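RILP-like protein 2 (Mus musculus, PDB 4KP3) takes part in cell shape and dendritic spine formation and in protein transport away from primary cilia, and may act by activating RAC1 and PAK1. Local coordinates at residues G52-P55 against R56-R59. Numbering follows the deposited sequence.
Sequences GSDP and RVTR
D54 reaches its carboxylate over to R56 two residues on and, from the N-cap position, closes the first turn of a helix. With CG anti to its backbone N (chi1 -164°), the side chain reaches forward to the first turn of the helix: OD1 accepts a long, weak but nearly straight bond from the backbone N of R56 at 3.4 Å, while OD2 forms a salt bridge with R56 NE at 3.5 Å. OD2 meets the guanidinium at its edge, near its plane, yet the two flat groups are turned 48° apart. R56 has its CG between its own backbone N and carbonyl carbon (chi1 50°), which brings the aliphatic start of the chain against the acid, CG lying 3.2 Å from D54 OD1; from there the arm runs extended to NE. V57, the one buried residue here, lays CG2 against D54 CB at 3.6 Å. An alanine in place of D54 would keep this CB contact but would probably leave the R56 N-H without its side-chain acceptor and the guanidinium without its charged mate. The D54 carbonyl is gripped too: T58 N donates to D54 O in the carbonyl plane at 3.1 Å, V57 N adds a weak bond, and T58 OG1 adds a weak one at 3.5 Å. One residue on, R59 N bonds to P55 O at 3.2 Å from above the carbonyl plane, and R59 CG rests near the same oxygen. D54 caps, and P55 to R59 begin, the long helix 55-100 of the RH1 domain. The loop before it comes from helix 34-49, and in it G52, with positive phi, is the first residue to leave helical geometry. R56 and V57 pack on A50 and L51 of the second subunit, and S53 and T58 touch a chain of another protein.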
ATOM      1  N   GLY E  52      -2.414  -9.597  -9.586  1.00 62.47           N
ATOM      2  CA  GLY E  52      -2.221  -9.767 -11.015  1.00 69.21           C
ATOM      3  C   GLY E  52      -1.414  -8.692 -11.709  1.00 72.07           C
ATOM      4  O   GLY E  52      -0.738  -7.887 -11.068  1.00 70.90           O
ATOM      5  N   SER E  53      -1.501  -8.680 -13.036  1.00 79.17           N
ATOM      6  CA  SER E  53      -0.646  -7.839 -13.867  1.00 79.90           C
ATOM      7  C   SER E  53      -1.324  -6.572 -14.384  1.00 70.47           C
ATOM      8  O   SER E  53      -0.823  -5.940 -15.315  1.00 67.89           O
ATOM      9  CB  SER E  53      -0.095  -8.645 -15.047  1.00 84.62           C
ATOM     10  OG  SER E  53       0.741  -9.697 -14.598  1.00 89.54           O
ATOM     11  N   ASP E  54      -2.462  -6.216 -13.793  1.00 67.23           N
ATOM     12  CA  ASP E  54      -3.124  -4.946 -14.091  1.00 67.90           C
ATOM     13  C   ASP E  54      -2.096  -3.822 -13.939  1.00 66.74           C
ATOM     14  O   ASP E  54      -1.470  -3.694 -12.889  1.00 61.97           O
ATOM     15  CB  ASP E  54      -4.298  -4.739 -13.127  1.00 67.63           C
ATOM     16  CG  ASP E  54      -5.268  -3.657 -13.588  1.00 77.11           C
ATOM     17  OD1 ASP E  54      -4.881  -2.790 -14.397  1.00 80.43           O
ATOM     18  OD2 ASP E  54      -6.427  -3.668 -13.121  1.00 78.06           O
ATOM     19  N   PRO E  55      -1.888  -3.027 -15.003  1.00 60.97           N
ATOM     20  CA  PRO E  55      -0.866  -1.970 -14.975  1.00 59.23           C
ATOM     21  C   PRO E  55      -1.098  -0.910 -13.902  1.00 54.50           C
ATOM     22  O   PRO E  55      -0.152  -0.218 -13.532  1.00 60.25           O
ATOM     23  CB  PRO E  55      -0.963  -1.345 -16.372  1.00 56.89           C
ATOM     24  CG  PRO E  55      -2.299  -1.763 -16.896  1.00 60.90           C
ATOM     25  CD  PRO E  55      -2.540  -3.118 -16.318  1.00 61.46           C
ATOM     26  N   ARG E  56      -2.325  -0.778 -13.408  1.00 48.73           N
ATOM     27  CA  ARG E  56      -2.572   0.157 -12.319  1.00 51.98           C
ATOM     28  C   ARG E  56      -2.353  -0.503 -10.956  1.00 48.73           C
ATOM     29  O   ARG E  56      -2.201   0.178  -9.943  1.00 48.67           O
ATOM     30  CB  ARG E  56      -3.956   0.814 -12.428  1.00 54.31           C
ATOM     31  CG  ARG E  56      -5.102  -0.143 -12.625  1.00 56.46           C
ATOM     32  CD  ARG E  56      -6.424   0.599 -12.746  1.00 54.36           C
ATOM     33  NE  ARG E  56      -7.543  -0.334 -12.848  1.00 64.16           N
ATOM     34  CZ  ARG E  56      -8.821   0.006 -12.723  1.00 75.28           C
ATOM     35  NH1 ARG E  56      -9.161   1.267 -12.489  1.00 76.60           N
ATOM     36  NH2 ARG E  56      -9.762  -0.922 -12.830  1.00 79.74           N
ATOM     37  N   VAL E  57      -2.322  -1.832 -10.933  1.00 42.83           N
ATOM     38  CA  VAL E  57      -1.863  -2.537  -9.743  1.00 38.64           C
ATOM     39  C   VAL E  57      -0.359  -2.307  -9.601  1.00 38.38           C
ATOM     40  O   VAL E  57       0.145  -2.079  -8.500  1.00 37.93           O
ATOM     41  CB  VAL E  57      -2.187  -4.048  -9.797  1.00 39.53           C
ATOM     42  CG1 VAL E  57      -1.381  -4.821  -8.757  1.00 37.24           C
ATOM     43  CG2 VAL E  57      -3.675  -4.274  -9.588  1.00 38.61           C
ATOM     44  N   THR E  58       0.346  -2.324 -10.728  1.00 36.61           N
ATOM     45  CA  THR E  58       1.791  -2.129 -10.726  1.00 39.10           C
ATOM     46  C   THR E  58       2.175  -0.699 -10.340  1.00 40.83           C
ATOM     47  O   THR E  58       3.129  -0.490  -9.590  1.00 45.42           O
ATOM     48  CB  THR E  58       2.423  -2.517 -12.084  1.00 39.72           C
ATOM     49  OG1 THR E  58       1.980  -3.824 -12.462  1.00 48.18           O
ATOM     50  CG2 THR E  58       3.929  -2.529 -11.989  1.00 33.92           C
ATOM     51  N   ARG E  59       1.434   0.282 -10.847  1.00 40.19           N
ATOM     52  CA  ARG E  59       1.651   1.673 -10.452  1.00 39.00           C
ATOM     53  C   ARG E  59       1.451   1.846  -8.955  1.00 34.50           C
ATOM     54  O   ARG E  59       2.234   2.528  -8.291  1.00 39.14           O
ATOM     55  CB  ARG E  59       0.720   2.613 -11.216  1.00 42.13           C
ATOM     56  CG  ARG E  59       1.134   2.828 -12.654  1.00 51.53           C
ATOM     57  CD  ARG E  59       0.173   3.735 -13.393  1.00 66.58           C
ATOM     58  NE  ARG E  59       0.305   3.563 -14.837  1.00 83.13           N
ATOM     59  CZ  ARG E  59      -0.393   4.240 -15.740  1.00 95.57           C
ATOM     60  NH1 ARG E  59      -1.275   5.149 -15.350  1.00101.03           N
ATOM     61  NH2 ARG E  59      -0.206   4.011 -17.033  1.00 97.53           N
TER